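Local coordinates for protein fructuronate-tagaturonate epimerase UxaE from Cohnella laeviribosi in complex with 1 glycerol (Cohnella laeviribosi, PDB 6IL9) that probably interconverts fructuronate and tagaturonate, as a zinc-binding TIM-barrel epimerase of the tagaturonate epimerase family, at residues A[135-139]-A[173-177]; A[126-132]-A[442-447]; A[108-112]-A[145-151]; A[23-27]-A[78-82]; A[369-373]-A[435-439]. All coordinates share one frame; numbering follows the deposited sequence.

Interaction 1: A[135-139]-A[173-177]; sequences YKQVI and DLGFT
Tyr135 and Ile139, one turn apart on helix 135-149, receive the ring of Phe176 from the turn between helix 165-173 and strand 178-182 of the TIM barrel. That turn is a Schellman motif: Gly175 takes positive phi and two bonds run back into the last helical turn. The tight part is aromatic. With CG anti to the carbonyl carbon (chi1 -78°), Phe176 carries its ring end toward helix 135-149 and points its edge at the face of Tyr135, a T-shaped pair with centroids 4.5 Å apart and planes at 58°; Phe176 CZ comes within 3.2 Å of Tyr135 CD1. A face of the same Phe176 ring takes a CH-pi contact from Ile139, whose CD1 sits 3.7 Å from the centroid and 19° off the ring normal. Edge and face are thus both engaged, which fixes how the ring is turned. Tyr135 is held through its hydroxyl, hydrogen-bonded to Gln123 O, and Ala157 of strand 156-162 packs against Phe176 and Ile139. Toward solvent the contact relaxes. Leu174 CD1 lies 3.6 Å from Tyr135 CB, whereas CD2 meets only the aliphatic part of exposed Lys136, crossing it at about a right angle with CE 3.8 Å away. No hydrogen bond links the two segments; the closest approach to a backbone oxygen, Ile139 CD1 to Leu174 O at 3.5 Å, is made by a methyl group.

Interaction 2: A[126-132]-A[442-447]; sequences RELALTG and YGLLLQ
Leu130 and Gly443 bring two helices of this TIM-barrel protein together with CA atoms 4.5 Å apart, the segment axes 8.7 Å from each other and inclined by only 24°. Helix 125-131, which directly follows barrel strand 117-124, thereby runs nearly parallel to the late helix 442-446. Gly443 presents bare backbone, and its CA lies 3.2 Å from Leu130 O. Beside this point the Tyr442 ring reaches across. Its CG occupies the crowded position between backbone N and carbonyl carbon (chi1 68°), which sends the phenol over the other helix. The hydroxyl rests between two aliphatic groups, 3.3 Å from Glu127 CG and equally far from Leu130 CD1, while its hydrogen bond goes to the hydroxyl of Tyr405. Thr131 CG2 meets the ring at its edge, 3.7 Å from CE2. Thr131 OG1 is turned back instead and bonds to Glu127 O, which also accepts Thr131 N from the opposite face of its plane. The Glu127 side chain, whose carboxylate is salt-bridged to Arg99 and bonded to Ser124 N, comes within about 5 Å of the bound glycerol, so this packing borders the glycerol site. At the C-terminal end the Gln447 chain folds over the last turn, placing its CG 3.1 Å from Leu130 O.

Interaction 3: A[108-112]-A[145-151]; sequences VQTVR and AVFQEGY
Glu149 takes one polar partner from segment 108-112 on each carboxylate oxygen. In a salt bridge Arg112 NH2 donates to Glu149 OE1, which lies in the guanidinium plane and receives the bond on its anti lone pair; the modelled 2.5 Å between NH2 and OE1 is so short that it says little about strength. Gln109 NE2 bonds to OE2 at 2.9 Å with an N-H...O angle of 154°, but comes from above the carboxylate plane, 57° out of it. The Gln109 amide has further partners on helix 469-487, Arg477 at OE1 and Glu473 at NE2. A water adds a second link by accepting from Arg112 NE and donating to Glu149 O. A bend at the CB-CG bond of Glu149 (chi2 -67°) turns the carboxylate so that one oxygen faces each donor. Beneath this polar layer Val108 divides its two branches: CG1 lies 3.5 Å from both Glu149 CB and Tyr151 CB, while CG2 faces Val146 CG1 and Ala145 CB more loosely. Val111 CG2 lies 4.0 Å from the Tyr151 hydroxyl, the two side chains crossing at about a right angle. Helices 104-111 and 135-149, which follow the first two barrel strands, thus meet over strand 117-124, where Leu120 touches Val108 and Val146 and Pro118 touches Val111 and Tyr151.

Interaction 4: A[23-27]-A[78-82]; sequences RHESE and HFPFT
His24 turns its ring edge toward the face of Phe79, with centroids 5.8 Å apart and planes at 65°, an edge-to-face pair. Phe81, from the same segment as Phe79, puts its CZ over one face of the imidazole, 3.6 Å from His24 NE2; the two planes make 36°, and the rings are neither stacked nor perpendicular. The three side chains form an aromatic cluster. Phe79 also meets the strand itself: Glu25 O lies at its ring edge, 3.5 Å from Phe79 CE1. Two CB atoms approach the ring obliquely, His24 CB at 3.7 Å from Phe79 CE1 and Ser26 CB at 3.8 Å from Phe79 CZ. One hydrogen bond joins the segments. With Ser26 OG anti to the backbone N (chi1 176°), the hydroxyl reaches the edge of the His78 imidazole, OG to ND1 3.2 Å, and either atom could be the donor. The other ring nitrogen of His78 bonds to Glu53, which should restrain the ring's rotation. The 3-10 turn of segment 78-82 is tied internally, because Phe79 O accepts from both Thr82 N and Thr82 OG1. The contact joins outer strand 17-26 of the antiparallel sheet to the chain leaving helix 69-78, with Leu50 of helix 49-53 and Phe147 of helix 135-149 flanking it.

Interaction 5: A[369-373]-A[435-439]; sequences GTNWL and RQLLH
His439, with CG anti to its own backbone nitrogen (chi1 -170°), extends to the start of helix 369-382 and sets NE2 3.4 Å from Gly369 CA. The Arg435 chain, one turn earlier, bends at its CG-CD bond and swings its guanidinium toward Thr370 and Leu373. These groups converge where the helix following the last strand of the TIM barrel, 363-367, meets helix 432-440 nearly at right angles, the segment axes crossing at 104°. Gly369 O lies over one face of the His439 ring. NE2 of that ring bonds a phosphate oxygen of the phosphoserine at position 346, and Thr370 N binds another oxygen of the same phosphate. The phosphate thus sits at the N-terminal turn of a helix, whose dipole would be expected to favour a negative group. Leu373 wedges between the helices: CD1 lies over a face of the Arg435 guanidinium, 3.5 Å from NH2, and CD2 is 3.7 Å from Leu438 CB. The charge on Arg435 is met by Asp347, whose carboxylate also bonds Thr370 OG1. A water links Arg435 NH2, from which it accepts at 3.0 Å, to Thr370 O. The His439 side chain is about 5 Å from the bound glycerol, so the junction lies close to it. Trp372 NE1 donates to Leu438 O at 2.8 Å, nearly straight at 163° and with the acceptor oxygen in the indole plane, although the nitrogen stands above the carbonyl plane of its acceptor.

Interactions 2 and 5 form one continuous body, with centres 13 Å apart: Trp372 packs on Tyr442 (CE2 to CB 3.5 Å) and on Leu445, and interaction 5 is nested along the chain within interaction 2. The side chains of Glu127 and His439 are each about 5 Å from the glycerol, and about 9 and 11 Å from the zinc ion held by His161, Asp273 and His343. Interaction 1 joins interaction 2 through Leu128 CD1, 3.7 Å from Tyr135 CE1. Interactions 1 and 3 share helix 135-149 without touching. Interaction 3 meets interaction 4 where Phe147 O approaches His24 CE1 (3.2 Å), tying the antiparallel sheet to the barrel.

Interaction 1: A[135-139]-A[173-177]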
# COMPACT_ATOMS: atom_id res chain seq x y z
N TYR A 135 7.03 5.30 10.29
CA TYR A 135 7.22 4.00 9.64
C TYR A 135 7.46 2.88 10.65
O TYR A 135 7.13 1.72 10.38
CB TYR A 135 8.38 4.07 8.64
CG TYR A 135 7.93 4.38 7.23
CD1 TYR A 135 6.70 3.95 6.75
CD2 TYR A 135 8.75 5.12 6.38
CE1 TYR A 135 6.29 4.25 5.45
CE2 TYR A 135 8.35 5.43 5.09
CZ TYR A 135 7.13 4.99 4.63
OH TYR A 135 6.75 5.30 3.33
N LYS A 136 8.06 3.19 11.81
CA LYS A 136 8.23 2.15 12.82
C LYS A 136 6.89 1.54 13.21
O LYS A 136 6.77 0.32 13.33
CB LYS A 136 8.93 2.72 14.05
CG LYS A 136 10.39 3.01 13.81
CD LYS A 136 11.00 3.70 15.02
CE LYS A 136 12.52 3.68 14.94
NZ LYS A 136 13.14 4.28 16.16
N GLN A 137 5.86 2.38 13.39
CA GLN A 137 4.55 1.88 13.77
C GLN A 137 3.93 1.02 12.67
O GLN A 137 3.22 0.05 12.95
CB GLN A 137 3.62 3.04 14.11
CG GLN A 137 4.16 3.96 15.18
CD GLN A 137 3.24 5.12 15.42
OE1 GLN A 137 3.08 5.98 14.56
NE2 GLN A 137 2.60 5.15 16.58
N VAL A 138 4.18 1.38 11.40
CA VAL A 138 3.60 0.61 10.30
C VAL A 138 4.16 -0.81 10.30
O VAL A 138 3.41 -1.80 10.22
CB VAL A 138 3.83 1.34 8.96
CG1 VAL A 138 3.27 0.53 7.80
CG2 VAL A 138 3.16 2.72 9.01
N ILE A 139 5.48 -0.95 10.43
CA ILE A 139 6.06 -2.29 10.51
C ILE A 139 5.66 -2.97 11.82
O ILE A 139 5.37 -4.17 11.83
CB ILE A 139 7.59 -2.24 10.31
CG1 ILE A 139 7.93 -1.78 8.89
CG2 ILE A 139 8.20 -3.62 10.57
CD1 ILE A 139 9.46 -1.81 8.56
N ASP A 173 16.94 2.07 6.40
CA ASP A 173 17.43 1.95 7.78
C ASP A 173 16.42 1.25 8.67
O ASP A 173 16.81 0.58 9.63
CB ASP A 173 17.73 3.33 8.35
CG ASP A 173 18.91 4.00 7.69
OD1 ASP A 173 19.76 3.27 7.15
OD2 ASP A 173 18.99 5.24 7.72
N LEU A 174 15.14 1.40 8.38
CA LEU A 174 14.08 0.84 9.22
C LEU A 174 13.67 -0.58 8.81
O LEU A 174 12.78 -1.15 9.43
CB LEU A 174 12.87 1.77 9.19
CG LEU A 174 13.04 3.10 9.93
CD1 LEU A 174 11.79 3.96 9.82
CD2 LEU A 174 13.40 2.85 11.39
N GLY A 175 14.32 -1.16 7.80
CA GLY A 175 14.08 -2.54 7.46
C GLY A 175 13.07 -2.78 6.37
O GLY A 175 12.63 -3.93 6.19
N PHE A 176 12.67 -1.75 5.63
CA PHE A 176 11.72 -1.96 4.55
C PHE A 176 12.36 -2.81 3.46
O PHE A 176 13.57 -2.72 3.20
CB PHE A 176 11.23 -0.63 3.99
CG PHE A 176 10.19 0.00 4.86
CD1 PHE A 176 10.56 0.70 6.00
CD2 PHE A 176 8.84 -0.15 4.58
CE1 PHE A 176 9.60 1.26 6.84
CE2 PHE A 176 7.87 0.42 5.40
CZ PHE A 176 8.25 1.11 6.54
N THR A 177 11.55 -3.68 2.86
CA THR A 177 12.03 -4.66 1.90
C THR A 177 11.58 -4.35 0.48
O THR A 177 12.08 -4.96 -0.47
CB THR A 177 11.55 -6.06 2.29
OG1 THR A 177 10.12 -6.06 2.47
CG2 THR A 177 12.21 -6.49 3.58

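Interaction 2: A[126-132]-A[442-447]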
# COMPACT_ATOMS: atom_id res chain seq x y z
N ARG A 126 2.91 10.87 2.52
CA ARG A 126 1.73 11.69 2.75
C ARG A 126 0.79 11.06 3.77
O ARG A 126 0.25 11.75 4.64
CB ARG A 126 1.00 11.94 1.44
CG ARG A 126 -0.38 12.57 1.61
CD ARG A 126 -0.89 13.11 0.30
NE ARG A 126 -0.01 14.14 -0.22
CZ ARG A 126 0.29 14.30 -1.51
NH1 ARG A 126 -0.24 13.48 -2.41
NH2 ARG A 126 1.11 15.26 -1.89
N GLU A 127 0.58 9.74 3.68
CA GLU A 127 -0.28 9.07 4.65
C GLU A 127 0.27 9.19 6.06
O GLU A 127 -0.49 9.36 7.02
CB GLU A 127 -0.45 7.60 4.27
CG GLU A 127 -1.49 7.37 3.21
CD GLU A 127 -1.46 5.95 2.67
OE1 GLU A 127 -0.37 5.47 2.27
OE2 GLU A 127 -2.54 5.31 2.64
N LEU A 128 1.59 9.05 6.22
CA LEU A 128 2.18 9.24 7.54
C LEU A 128 1.94 10.66 8.04
O LEU A 128 1.58 10.86 9.21
CB LEU A 128 3.68 8.97 7.49
CG LEU A 128 4.12 7.55 7.14
CD1 LEU A 128 5.64 7.49 7.07
CD2 LEU A 128 3.57 6.55 8.16
N ALA A 129 2.11 11.65 7.17
CA ALA A 129 1.94 13.04 7.57
C ALA A 129 0.49 13.35 7.94
O ALA A 129 0.23 14.08 8.90
CB ALA A 129 2.43 13.96 6.46
N LEU A 130 -0.46 12.80 7.19
CA LEU A 130 -1.87 13.09 7.43
C LEU A 130 -2.43 12.32 8.63
O LEU A 130 -3.46 12.73 9.18
CB LEU A 130 -2.70 12.76 6.19
CG LEU A 130 -2.49 13.65 4.96
CD1 LEU A 130 -3.52 13.35 3.87
CD2 LEU A 130 -2.54 15.12 5.35
N THR A 131 -1.79 11.22 9.03
CA THR A 131 -2.24 10.43 10.17
C THR A 131 -1.39 10.67 11.42
O THR A 131 -1.77 10.20 12.50
CB THR A 131 -2.22 8.92 9.86
OG1 THR A 131 -0.89 8.50 9.51
CG2 THR A 131 -3.18 8.58 8.71
N GLY A 132 -0.26 11.36 11.30
CA GLY A 132 0.63 11.53 12.43
C GLY A 132 1.34 10.27 12.87
O GLY A 132 1.70 10.15 14.05
N TYR A 442 -9.53 11.01 5.35
CA TYR A 442 -9.07 10.23 6.50
C TYR A 442 -8.16 11.05 7.41
O TYR A 442 -8.27 10.98 8.64
CB TYR A 442 -8.34 8.97 6.04
CG TYR A 442 -7.02 9.25 5.34
CD1 TYR A 442 -6.98 9.71 4.03
CD2 TYR A 442 -5.81 9.09 6.01
CE1 TYR A 442 -5.77 9.98 3.40
CE2 TYR A 442 -4.60 9.35 5.39
CZ TYR A 442 -4.58 9.80 4.09
OH TYR A 442 -3.38 10.05 3.47
N GLY A 443 -7.25 11.82 6.82
CA GLY A 443 -6.29 12.57 7.63
C GLY A 443 -6.97 13.69 8.40
O GLY A 443 -6.74 13.86 9.61
N LEU A 444 -7.83 14.46 7.72
CA LEU A 444 -8.59 15.52 8.38
C LEU A 444 -9.46 14.98 9.51
O LEU A 444 -9.65 15.65 10.52
CB LEU A 444 -9.48 16.23 7.37
CG LEU A 444 -8.84 17.00 6.23
CD1 LEU A 444 -9.92 17.28 5.21
CD2 LEU A 444 -8.23 18.28 6.77
N LEU A 445 -10.06 13.80 9.30
CA LEU A 445 -10.93 13.23 10.33
C LEU A 445 -10.13 12.71 11.51
O LEU A 445 -10.48 12.95 12.67
CB LEU A 445 -11.78 12.11 9.72
CG LEU A 445 -12.90 12.56 8.78
CD1 LEU A 445 -13.38 11.39 7.91
CD2 LEU A 445 -14.06 13.13 9.57
N LEU A 446 -9.06 11.97 11.22
CA LEU A 446 -8.25 11.34 12.27
C LEU A 446 -7.57 12.39 13.14
O LEU A 446 -7.42 12.19 14.35
CB LEU A 446 -7.21 10.42 11.63
CG LEU A 446 -7.29 8.89 11.71
CD1 LEU A 446 -8.56 8.36 12.38
CD2 LEU A 446 -7.08 8.28 10.31
N GLN A 447 -7.13 13.49 12.54
CA GLN A 447 -6.40 14.50 13.30
C GLN A 447 -7.30 15.61 13.84
O GLN A 447 -6.80 16.51 14.51
CB GLN A 447 -5.28 15.10 12.43
CG GLN A 447 -4.35 14.04 11.85
CD GLN A 447 -3.04 13.88 12.62
OE1 GLN A 447 -3.01 13.35 13.73
NE2 GLN A 447 -1.94 14.32 12.01

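Interaction 3: A[108-112]-A[145-151]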
# COMPACT_ATOMS: atom_id res chain seq x y z
N VAL A 108 -4.03 -10.69 7.19
CA VAL A 108 -3.39 -12.00 7.26
C VAL A 108 -4.42 -13.12 7.07
O VAL A 108 -4.19 -14.08 6.32
CB VAL A 108 -2.64 -12.16 8.59
CG1 VAL A 108 -2.16 -13.60 8.73
CG2 VAL A 108 -1.48 -11.18 8.66
N GLN A 109 -5.56 -13.01 7.76
CA GLN A 109 -6.62 -14.01 7.61
C GLN A 109 -7.07 -14.15 6.16
O GLN A 109 -7.46 -15.25 5.73
CB GLN A 109 -7.83 -13.65 8.48
CG GLN A 109 -7.55 -13.74 9.98
CD GLN A 109 -8.46 -12.83 10.76
OE1 GLN A 109 -9.44 -12.31 10.23
NE2 GLN A 109 -8.13 -12.60 12.03
N THR A 110 -7.00 -13.06 5.39
CA THR A 110 -7.45 -13.09 4.00
C THR A 110 -6.45 -13.80 3.10
O THR A 110 -6.86 -14.57 2.22
CB THR A 110 -7.68 -11.66 3.51
OG1 THR A 110 -8.62 -11.01 4.38
CG2 THR A 110 -8.24 -11.69 2.07
N VAL A 111 -5.15 -13.58 3.28
CA VAL A 111 -4.18 -14.21 2.39
C VAL A 111 -3.80 -15.61 2.84
O VAL A 111 -3.20 -16.35 2.05
CB VAL A 111 -2.90 -13.37 2.22
CG1 VAL A 111 -3.23 -12.01 1.58
CG2 VAL A 111 -2.16 -13.20 3.56
N ARG A 112 -4.10 -15.99 4.08
CA ARG A 112 -3.84 -17.35 4.55
C ARG A 112 -4.49 -18.36 3.60
O ARG A 112 -5.67 -18.24 3.27
CB ARG A 112 -4.37 -17.52 5.98
CG ARG A 112 -4.29 -18.93 6.55
CD ARG A 112 -5.15 -19.04 7.82
NE ARG A 112 -4.66 -18.17 8.89
CZ ARG A 112 -5.43 -17.48 9.73
NH1 ARG A 112 -6.76 -17.53 9.64
NH2 ARG A 112 -4.87 -16.73 10.66
N ALA A 145 0.83 -8.49 13.72
CA ALA A 145 -0.26 -9.19 13.05
C ALA A 145 0.13 -10.61 12.67
O ALA A 145 -0.64 -11.55 12.89
CB ALA A 145 -0.69 -8.41 11.80
N VAL A 146 1.31 -10.80 12.08
CA VAL A 146 1.66 -12.16 11.69
C VAL A 146 1.94 -13.01 12.92
O VAL A 146 1.72 -14.22 12.91
CB VAL A 146 2.85 -12.22 10.71
CG1 VAL A 146 2.51 -11.51 9.41
CG2 VAL A 146 4.13 -11.65 11.34
N PHE A 147 2.40 -12.39 14.01
CA PHE A 147 2.58 -13.13 15.26
C PHE A 147 1.23 -13.56 15.83
O PHE A 147 1.04 -14.72 16.19
CB PHE A 147 3.36 -12.27 16.26
CG PHE A 147 3.78 -13.01 17.52
CD1 PHE A 147 4.94 -13.76 17.55
CD2 PHE A 147 3.02 -12.91 18.67
CE1 PHE A 147 5.33 -14.43 18.71
CE2 PHE A 147 3.40 -13.58 19.83
CZ PHE A 147 4.56 -14.33 19.84
N GLN A 148 0.28 -12.62 15.89
CA GLN A 148 -1.06 -12.93 16.39
C GLN A 148 -1.70 -14.09 15.64
O GLN A 148 -2.35 -14.95 16.25
CB GLN A 148 -1.94 -11.69 16.28
CG GLN A 148 -3.37 -11.93 16.73
CD GLN A 148 -4.22 -10.69 16.61
OE1 GLN A 148 -3.78 -9.59 16.94
NE2 GLN A 148 -5.44 -10.86 16.13
N GLU A 149 -1.54 -14.11 14.32
CA GLU A 149 -2.18 -15.10 13.46
C GLU A 149 -1.31 -16.30 13.17
O GLU A 149 -1.75 -17.20 12.44
CB GLU A 149 -2.60 -14.45 12.14
CG GLU A 149 -3.60 -13.34 12.29
CD GLU A 149 -4.95 -13.84 12.77
OE1 GLU A 149 -5.31 -14.99 12.45
OE2 GLU A 149 -5.64 -13.07 13.48
N GLY A 150 -0.10 -16.35 13.72
CA GLY A 150 0.79 -17.48 13.47
C GLY A 150 1.06 -17.68 12.00
O GLY A 150 1.07 -18.82 11.52
N TYR A 151 1.25 -16.59 11.27
CA TYR A 151 1.47 -16.64 9.82
C TYR A 151 2.97 -16.55 9.58
O TYR A 151 3.57 -15.48 9.71
CB TYR A 151 0.73 -15.49 9.14
CG TYR A 151 0.88 -15.45 7.64
CD1 TYR A 151 0.03 -16.18 6.82
CD2 TYR A 151 1.84 -14.64 7.04
CE1 TYR A 151 0.14 -16.13 5.44
CE2 TYR A 151 1.96 -14.57 5.65
CZ TYR A 151 1.11 -15.32 4.86
OH TYR A 151 1.22 -15.27 3.49
O HOH W 1 -0.43 -16.20 1.80
O HOH W 2 -2.01 -17.76 9.73

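Interaction 4: A[23-27]-A[78-82]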
# COMPACT_ATOMS: atom_id res chain seq x y z
N ARG A 23 0.31 -18.54 20.02
CA ARG A 23 1.20 -19.22 20.96
C ARG A 23 2.50 -19.58 20.25
O ARG A 23 2.48 -20.32 19.26
CB ARG A 23 0.52 -20.47 21.52
CG ARG A 23 -0.62 -20.15 22.45
CD ARG A 23 -1.31 -21.42 22.90
NE ARG A 23 -2.39 -21.14 23.84
CZ ARG A 23 -3.68 -21.08 23.50
NH1 ARG A 23 -4.04 -21.28 22.24
NH2 ARG A 23 -4.59 -20.83 24.43
N HIS A 24 3.61 -19.05 20.76
CA HIS A 24 4.93 -19.34 20.22
C HIS A 24 5.89 -19.59 21.37
O HIS A 24 5.56 -19.38 22.54
CB HIS A 24 5.41 -18.20 19.31
CG HIS A 24 4.56 -18.04 18.09
ND1 HIS A 24 3.45 -17.23 18.06
CD2 HIS A 24 4.64 -18.62 16.87
CE1 HIS A 24 2.88 -17.31 16.87
NE2 HIS A 24 3.58 -18.15 16.13
N GLU A 25 7.09 -20.06 21.03
CA GLU A 25 8.05 -20.49 22.04
C GLU A 25 9.46 -20.24 21.52
O GLU A 25 9.76 -20.54 20.36
CB GLU A 25 7.86 -21.97 22.37
CG GLU A 25 8.94 -22.58 23.23
CD GLU A 25 8.40 -23.68 24.11
OE1 GLU A 25 8.98 -23.91 25.20
OE2 GLU A 25 7.40 -24.32 23.71
N SER A 26 10.32 -19.69 22.37
CA SER A 26 11.73 -19.49 22.06
C SER A 26 12.54 -19.94 23.27
O SER A 26 12.52 -19.27 24.31
CB SER A 26 12.04 -18.04 21.71
OG SER A 26 13.43 -17.85 21.49
N GLU A 27 13.25 -21.06 23.13
CA GLU A 27 14.01 -21.68 24.22
C GLU A 27 13.01 -22.00 25.33
O GLU A 27 11.96 -22.61 25.04
CB GLU A 27 15.18 -20.79 24.62
CG GLU A 27 16.28 -20.71 23.57
CD GLU A 27 17.39 -19.75 23.96
OE1 GLU A 27 17.07 -18.59 24.32
OE2 GLU A 27 18.58 -20.14 23.89
N HIS A 78 13.91 -13.11 18.03
CA HIS A 78 13.64 -14.50 18.38
C HIS A 78 12.72 -15.21 17.39
O HIS A 78 12.67 -16.45 17.40
CB HIS A 78 13.04 -14.58 19.79
CG HIS A 78 13.96 -14.07 20.86
ND1 HIS A 78 14.73 -14.91 21.64
CD2 HIS A 78 14.25 -12.81 21.27
CE1 HIS A 78 15.45 -14.19 22.48
NE2 HIS A 78 15.17 -12.91 22.28
N PHE A 79 12.00 -14.48 16.55
CA PHE A 79 11.04 -15.06 15.62
C PHE A 79 11.25 -14.42 14.26
O PHE A 79 10.63 -13.40 13.93
CB PHE A 79 9.61 -14.88 16.13
CG PHE A 79 9.37 -15.50 17.47
CD1 PHE A 79 9.20 -16.86 17.60
CD2 PHE A 79 9.34 -14.71 18.62
CE1 PHE A 79 8.98 -17.44 18.83
CE2 PHE A 79 9.12 -15.28 19.86
CZ PHE A 79 8.94 -16.65 19.97
N PRO A 80 12.12 -15.00 13.43
CA PRO A 80 12.42 -14.38 12.13
C PRO A 80 11.21 -14.17 11.24
O PRO A 80 11.23 -13.24 10.41
CB PRO A 80 13.43 -15.36 11.51
CG PRO A 80 14.11 -15.98 12.71
CD PRO A 80 13.02 -16.13 13.73
N PHE A 81 10.15 -14.98 11.36
CA PHE A 81 9.00 -14.77 10.49
C PHE A 81 8.30 -13.43 10.76
O PHE A 81 7.48 -13.01 9.93
CB PHE A 81 7.99 -15.92 10.62
CG PHE A 81 7.18 -15.91 11.88
CD1 PHE A 81 5.93 -15.29 11.92
CD2 PHE A 81 7.66 -16.52 13.03
CE1 PHE A 81 5.18 -15.27 13.08
CE2 PHE A 81 6.91 -16.51 14.21
CZ PHE A 81 5.68 -15.89 14.23
N THR A 82 8.60 -12.76 11.87
CA THR A 82 8.04 -11.44 12.16
C THR A 82 8.85 -10.30 11.53
O THR A 82 8.48 -9.13 11.71
CB THR A 82 7.93 -11.20 13.67
OG1 THR A 82 9.24 -11.18 14.26
CG2 THR A 82 7.10 -12.28 14.33

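Interaction 5: A[369-373]-A[435-439]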
# COMPACT_ATOMS: atom_id res chain seq x y z
N GLY A 369 -6.56 2.84 1.21
CA GLY A 369 -7.73 3.54 1.72
C GLY A 369 -8.98 2.69 1.81
O GLY A 369 -9.86 2.96 2.63
N THR A 370 -9.10 1.66 0.96
CA THR A 370 -10.28 0.81 1.03
C THR A 370 -10.38 0.10 2.37
O THR A 370 -11.48 -0.22 2.83
CB THR A 370 -10.29 -0.21 -0.11
OG1 THR A 370 -11.64 -0.59 -0.42
CG2 THR A 370 -9.47 -1.47 0.24
N ASN A 371 -9.24 -0.13 3.02
CA ASN A 371 -9.25 -0.76 4.33
C ASN A 371 -9.72 0.20 5.42
O ASN A 371 -10.35 -0.21 6.40
CB ASN A 371 -7.84 -1.31 4.60
CG ASN A 371 -7.40 -2.27 3.51
OD1 ASN A 371 -8.08 -3.26 3.24
ND2 ASN A 371 -6.28 -1.97 2.86
N TRP A 372 -9.44 1.50 5.23
CA TRP A 372 -10.02 2.54 6.07
C TRP A 372 -11.52 2.66 5.81
O TRP A 372 -12.31 2.82 6.75
CB TRP A 372 -9.27 3.86 5.80
CG TRP A 372 -10.07 5.13 5.80
CD1 TRP A 372 -10.51 5.84 4.71
CD2 TRP A 372 -10.48 5.88 6.95
NE1 TRP A 372 -11.19 6.96 5.11
CE2 TRP A 372 -11.17 7.02 6.48
CE3 TRP A 372 -10.33 5.70 8.33
CZ2 TRP A 372 -11.72 7.97 7.35
CZ3 TRP A 372 -10.86 6.65 9.19
CH2 TRP A 372 -11.56 7.77 8.69
N LEU A 373 -11.95 2.56 4.55
CA LEU A 373 -13.38 2.68 4.30
C LEU A 373 -14.16 1.51 4.90
O LEU A 373 -15.32 1.67 5.28
CB LEU A 373 -13.66 2.78 2.79
CG LEU A 373 -13.28 4.09 2.11
CD1 LEU A 373 -13.69 4.06 0.63
CD2 LEU A 373 -13.91 5.32 2.80
N ARG A 435 -18.20 7.29 -0.98
CA ARG A 435 -16.94 6.58 -0.74
C ARG A 435 -15.75 7.51 -0.94
O ARG A 435 -14.82 7.53 -0.12
CB ARG A 435 -16.83 5.36 -1.66
CG ARG A 435 -17.61 4.15 -1.15
CD ARG A 435 -17.42 2.95 -2.06
NE ARG A 435 -16.06 2.41 -2.03
CZ ARG A 435 -15.59 1.60 -1.09
NH1 ARG A 435 -16.38 1.24 -0.08
NH2 ARG A 435 -14.33 1.16 -1.14
N GLN A 436 -15.75 8.30 -2.02
CA GLN A 436 -14.61 9.20 -2.24
C GLN A 436 -14.54 10.27 -1.16
O GLN A 436 -13.45 10.66 -0.73
CB GLN A 436 -14.71 9.83 -3.62
CG GLN A 436 -14.53 8.81 -4.73
CD GLN A 436 -14.18 9.47 -6.04
OE1 GLN A 436 -14.83 10.43 -6.46
NE2 GLN A 436 -13.15 8.97 -6.70
N LEU A 437 -15.70 10.76 -0.72
CA LEU A 437 -15.76 11.77 0.33
C LEU A 437 -15.04 11.30 1.58
O LEU A 437 -14.22 12.02 2.15
CB LEU A 437 -17.21 12.10 0.64
CG LEU A 437 -17.50 12.93 1.89
CD1 LEU A 437 -17.01 14.36 1.66
CD2 LEU A 437 -18.99 12.90 2.22
N LEU A 438 -15.35 10.07 2.01
CA LEU A 438 -14.73 9.53 3.23
C LEU A 438 -13.32 9.02 2.98
O LEU A 438 -12.48 9.07 3.89
CB LEU A 438 -15.61 8.42 3.81
CG LEU A 438 -16.73 8.82 4.80
CD1 LEU A 438 -16.15 9.36 6.08
CD2 LEU A 438 -17.72 9.84 4.19
N HIS A 439 -13.02 8.55 1.76
CA HIS A 439 -11.71 7.97 1.47
C HIS A 439 -10.62 9.00 1.67
O HIS A 439 -9.62 8.75 2.35
CB HIS A 439 -11.70 7.45 0.02
CG HIS A 439 -10.50 6.61 -0.35
ND1 HIS A 439 -9.20 7.08 -0.29
CD2 HIS A 439 -10.42 5.35 -0.83
CE1 HIS A 439 -8.37 6.13 -0.69
NE2 HIS A 439 -9.09 5.07 -1.03
O HOH W 3 -14.14 -0.47 1.35